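Local coordinates for TYPE-2 restriction enzyme ngomiv (Neisseria gonorrhoeae, PDB 4ABT), which recognises the double-stranded DNA sequence 5'-GCCGGC-3' and cleaves it after the first G, using magnesium ions and working as a homotetramer, at the interface of chains A and B. Sequence-based numbering; all coordinates share one arbitrary frame. Chains: chain A/B, TYPE-2 restriction enzyme ngomiv.

Contact 1: the interface of chains A and B. Residues chain A 4-5, 83-84, 86; chain B 157, 159.
B:Leu159 packs its two methyl groups against an apolar patch of chain A formed by A:Leu4, A:Lys83 and A:Leu84. One branch, CD1, meets CD2 of A:Leu84 at 3.7 Å, the two side chains crossing obliquely. The other branch, CD2, packs at 3.8 Å from CB of A:Lys83 and also touches CD1 of A:Leu4. B:Leu159 buries 84 Å², more than any other residue of the patch.

The backbone of B:Leu159 is held as well: its carbonyl O accepts a hydrogen bond from the amide N of A:Phe5 (3.1 Å), lying in the carbonyl plane on a lone pair and nearly straight at the hydrogen (161°). The donor belongs to the first turn of helix 4-18, where amides lack acceptors within the helix, so the partner chain caps this end.

At the polar rim, the extended side chain of B:Glu157 crosses A:Lys83 at about a right angle. Its carboxylate oxygen OE1 forms a long, weak salt bridge with the ammonium NZ of A:Lys83 (3.4 Å). The lysine chain bends at chi2 (-50°), which carries its outer methylenes past the carboxylate. The second carboxylate oxygen, OE2, reaches the carbonyl O of A:Lys83 through a water 2.7 Å from each oxygen. The site thus fastens a loop of one subunit to the N-terminal helix and 3-10 turn 82-84 of the other.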
loop_
_atom_site.group_PDB
_atom_site.type_symbol
_atom_site.label_atom_id
_atom_site.label_comp_id
_atom_site.label_asym_id
_atom_site.label_seq_id
_atom_site.Cartn_x
_atom_site.Cartn_y
_atom_site.Cartn_z
ATOM N N LEU A 4 -13.274 -1.893 37.987
ATOM C CA LEU A 4 -14.426 -2.191 37.145
ATOM C C LEU A 4 -14.057 -2.951 35.878
ATOM O O LEU A 4 -14.831 -3.803 35.421
ATOM C CB LEU A 4 -15.195 -0.907 36.783
ATOM C CG LEU A 4 -16.019 -0.232 37.905
ATOM C CD1 LEU A 4 -16.820 0.923 37.304
ATOM C CD2 LEU A 4 -16.996 -1.180 38.650
ATOM N N PHE A 5 -12.895 -2.658 35.311
ATOM C CA PHE A 5 -12.461 -3.370 34.094
ATOM C C PHE A 5 -12.142 -4.842 34.350
ATOM O O PHE A 5 -12.302 -5.688 33.461
ATOM C CB PHE A 5 -11.303 -2.655 33.378
ATOM C CG PHE A 5 -11.717 -1.383 32.653
ATOM C CD1 PHE A 5 -13.046 -1.000 32.587
ATOM C CD2 PHE A 5 -10.765 -0.602 32.019
ATOM C CE1 PHE A 5 -13.430 0.192 31.891
ATOM C CE2 PHE A 5 -11.110 0.589 31.332
ATOM C CZ PHE A 5 -12.450 1.004 31.278
ATOM N N LYS A 83 -17.252 3.969 30.405
ATOM C CA LYS A 83 -16.607 4.471 31.615
ATOM C C LYS A 83 -15.532 5.517 31.356
ATOM O O LYS A 83 -15.016 6.084 32.308
ATOM C CB LYS A 83 -15.973 3.320 32.426
ATOM C CG LYS A 83 -16.956 2.168 32.854
ATOM C CD LYS A 83 -18.190 2.739 33.507
ATOM C CE LYS A 83 -19.065 1.662 34.134
ATOM N NZ LYS A 83 -20.212 2.333 34.874
ATOM N N LEU A 84 -15.191 5.750 30.088
ATOM C CA LEU A 84 -14.007 6.560 29.686
ATOM C C LEU A 84 -14.357 7.953 29.100
ATOM O O LEU A 84 -13.577 8.547 28.333
ATOM C CB LEU A 84 -13.131 5.739 28.729
ATOM C CG LEU A 84 -12.521 4.442 29.294
ATOM C CD1 LEU A 84 -11.642 3.683 28.252
ATOM C CD2 LEU A 84 -11.724 4.781 30.519
ATOM N N HIS A 86 -14.531 10.836 30.388
ATOM C CA HIS A 86 -13.684 11.888 30.874
ATOM C C HIS A 86 -12.333 11.880 30.160
ATOM O O HIS A 86 -11.651 12.915 30.093
ATOM C CB HIS A 86 -13.513 11.725 32.386
ATOM C CG HIS A 86 -13.000 10.368 32.787
ATOM N ND1 HIS A 86 -11.758 10.179 33.343
ATOM C CD2 HIS A 86 -13.551 9.138 32.683
ATOM C CE1 HIS A 86 -11.579 8.896 33.588
ATOM N NE2 HIS A 86 -12.649 8.249 33.190
ATOM N N GLU B 157 -14.378 6.700 38.884
ATOM C CA GLU B 157 -14.568 5.270 39.269
ATOM C C GLU B 157 -13.259 4.496 39.379
ATOM O O GLU B 157 -12.234 4.843 38.782
ATOM C CB GLU B 157 -15.460 4.562 38.261
ATOM C CG GLU B 157 -16.783 5.247 38.116
ATOM C CD GLU B 157 -17.575 4.724 37.003
ATOM O OE1 GLU B 157 -18.331 3.769 37.274
ATOM O OE2 GLU B 157 -17.481 5.266 35.874
ATOM N N LEU B 159 -11.525 2.072 37.975
ATOM C CA LEU B 159 -11.552 1.357 36.696
ATOM C C LEU B 159 -10.444 0.348 36.608
ATOM O O LEU B 159 -10.636 -0.772 36.128
ATOM C CB LEU B 159 -11.368 2.323 35.543
ATOM C CG LEU B 159 -12.461 3.387 35.418
ATOM C CD1 LEU B 159 -12.283 4.141 34.096
ATOM C CD2 LEU B 159 -13.857 2.752 35.513
HETATM O O HOH W 1 -15.293 6.473 34.965
#

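Contact 2: the interface of chains A and B. Residues chain A 212; chain B 88, 180-181, 212-215, 239.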
loop_
_atom_site.group_PDB
_atom_site.type_symbol
_atom_site.label_atom_id
_atom_site.label_comp_id
_atom_site.label_asym_id
_atom_site.label_seq_id
_atom_site.Cartn_x
_atom_site.Cartn_y
_atom_site.Cartn_z
ATOM N N ARG A 212 -9.504 10.928 9.336
ATOM C CA ARG A 212 -8.612 10.119 10.196
ATOM C C ARG A 212 -8.958 8.647 10.078
ATOM O O ARG A 212 -10.144 8.294 9.978
ATOM C CB ARG A 212 -8.687 10.507 11.705
ATOM C CG ARG A 212 -7.353 10.160 12.470
ATOM C CD ARG A 212 -7.433 10.010 13.961
ATOM N NE ARG A 212 -6.100 9.686 14.532
ATOM C CZ ARG A 212 -5.820 9.511 15.839
ATOM N NH1 ARG A 212 -6.777 9.601 16.757
ATOM N NH2 ARG A 212 -4.593 9.209 16.251
ATOM N N ARG B 88 -12.029 16.946 23.376
ATOM C CA ARG B 88 -10.823 16.134 23.170
ATOM C C ARG B 88 -9.817 16.428 24.278
ATOM O O ARG B 88 -8.839 17.138 24.062
ATOM C CB ARG B 88 -10.199 16.335 21.766
ATOM C CG ARG B 88 -9.289 15.211 21.318
ATOM C CD ARG B 88 -10.057 13.869 21.206
ATOM N NE ARG B 88 -9.392 12.937 20.283
ATOM C CZ ARG B 88 -8.494 12.038 20.687
ATOM N NH1 ARG B 88 -8.214 11.931 21.997
ATOM N NH2 ARG B 88 -7.916 11.235 19.796
ATOM N N LEU B 180 1.835 9.791 19.390
ATOM C CA LEU B 180 1.766 10.737 18.274
ATOM C C LEU B 180 0.304 10.901 17.868
ATOM O O LEU B 180 -0.322 9.959 17.442
ATOM C CB LEU B 180 2.601 10.219 17.102
ATOM C CG LEU B 180 2.709 11.140 15.890
ATOM C CD1 LEU B 180 3.204 12.527 16.237
ATOM C CD2 LEU B 180 3.626 10.531 14.835
ATOM N N HIS B 181 -0.236 12.083 18.035
ATOM C CA HIS B 181 -1.616 12.379 17.719
ATOM C C HIS B 181 -1.753 12.858 16.261
ATOM O O HIS B 181 -2.675 12.459 15.588
ATOM C CB HIS B 181 -2.128 13.483 18.674
ATOM C CG HIS B 181 -3.542 13.916 18.423
ATOM N ND1 HIS B 181 -4.611 13.062 18.556
ATOM C CD2 HIS B 181 -4.066 15.131 18.108
ATOM C CE1 HIS B 181 -5.735 13.716 18.309
ATOM N NE2 HIS B 181 -5.435 14.977 18.042
ATOM N N ARG B 212 -2.947 3.089 16.809
ATOM C CA ARG B 212 -3.820 3.936 16.006
ATOM C C ARG B 212 -2.994 4.906 15.185
ATOM O O ARG B 212 -2.053 5.539 15.709
ATOM C CB ARG B 212 -4.830 4.738 16.857
ATOM C CG ARG B 212 -5.981 5.262 15.944
ATOM C CD ARG B 212 -6.767 6.486 16.384
ATOM N NE ARG B 212 -7.893 6.752 15.450
ATOM C CZ ARG B 212 -8.992 7.496 15.733
ATOM N NH1 ARG B 212 -9.143 8.069 16.936
ATOM N NH2 ARG B 212 -9.955 7.691 14.814
ATOM N N LEU B 213 -3.328 5.005 13.898
ATOM C CA LEU B 213 -2.639 5.929 13.005
ATOM C C LEU B 213 -2.905 7.379 13.461
ATOM O O LEU B 213 -4.044 7.701 13.777
ATOM C CB LEU B 213 -3.165 5.733 11.598
ATOM C CG LEU B 213 -2.390 6.500 10.531
ATOM C CD1 LEU B 213 -1.052 5.836 10.321
ATOM C CD2 LEU B 213 -3.199 6.529 9.240
ATOM N N PRO B 214 -1.878 8.246 13.504
ATOM C CA PRO B 214 -2.124 9.664 13.758
ATOM C C PRO B 214 -2.974 10.303 12.664
ATOM O O PRO B 214 -3.014 9.779 11.541
ATOM C CB PRO B 214 -0.716 10.303 13.615
ATOM C CG PRO B 214 0.270 9.219 13.613
ATOM C CD PRO B 214 -0.454 7.964 13.252
ATOM N N HIS B 215 -3.517 11.499 12.945
ATOM C CA HIS B 215 -3.983 12.397 11.900
ATOM C C HIS B 215 -2.848 12.656 10.932
ATOM O O HIS B 215 -1.759 12.843 11.346
ATOM C CB HIS B 215 -4.456 13.741 12.484
ATOM C CG HIS B 215 -5.698 13.634 13.327
ATOM N ND1 HIS B 215 -5.666 13.355 14.685
ATOM C CD2 HIS B 215 -6.999 13.766 13.009
ATOM C CE1 HIS B 215 -6.895 13.340 15.168
ATOM N NE2 HIS B 215 -7.726 13.559 14.163
ATOM N N ASP B 239 -4.936 12.482 5.152
ATOM C CA ASP B 239 -6.317 12.516 5.626
ATOM C C ASP B 239 -7.078 13.631 4.909
ATOM O O ASP B 239 -8.145 13.361 4.337
ATOM C CB ASP B 239 -6.350 12.760 7.120
ATOM C CG ASP B 239 -5.743 11.596 7.934
ATOM O OD1 ASP B 239 -5.374 10.524 7.357
ATOM O OD2 ASP B 239 -5.618 11.817 9.178
HETATM O O HOH W 2 -2.857 8.809 18.511
#
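A:Arg212 reaches across the two-fold interface of this NgoMIV-family restriction endonuclease and lies between B:Arg212 and B:His215, hiding 130 Å² of its surface. Its CD methylene sits over the imidazole face of B:His215, 3.6 Å from the ring centroid, in a CH-pi contact. The two side chains cross at about a right angle, yet guanidinium and imidazole planes are only 10° apart, with ND1 of the histidine under the rim of the guanidinium.

On the opposite face comes the same residue of the other subunit: CD of B:Arg212 stands over the rim of the A:Arg212 guanidinium, while CD of A:Arg212 lies 3.4 Å from CZ at the centre of the B:Arg212 guanidinium. The planes are turned 31° apart. NH1 of A:Arg212 and NH1 of B:Arg212 approach to 2.8 Å without a hydrogen bond, a close pairing of like charges that probably costs energy.

The carbonyl O of B:Leu213 accepts weak, bent bonds from NE (3.0 Å) and NH2 (2.9 Å) of A:Arg212, which may offset part of this cost. NH2 also pairs with a water lying at the guanidinium edge, in its plane, which in turn lies 3.0 Å from the carbonyl O of B:Leu180. CG of A:Arg212 is anti to the backbone N (chi1 -154°) and the chain runs extended to NE, delivering the guanidinium to the carbonyl of B:Leu213.

Farther out, ND1 of B:His215 donates to the carbonyl O of B:His181 (3.3 Å). The acceptor lies near the imidazole plane, though ND1 sits above the carbonyl plane; the bond should help fix the ring's rotation and tie the starts of strands 179-187 and 215-220 together beneath the arginine.

The C-alpha centres of contact 1 and contact 2 lie about 23 Å apart, and the two share no residue. Both belong to one two-fold symmetric interface, but they use different parts of the protein: contact 1 involves the start of helix 4-18 and the 82-84 turn of chain A with a chain B loop, whereas contact 2 brings together residue 212 of both chains. Each contact has its twin with the chains exchanged; at contact 2 the two copies of residue 212 meet each other, which places that pair close to the two-fold axis. Such spaced attachments would probably help limit rocking of the subunits within the homotetramer.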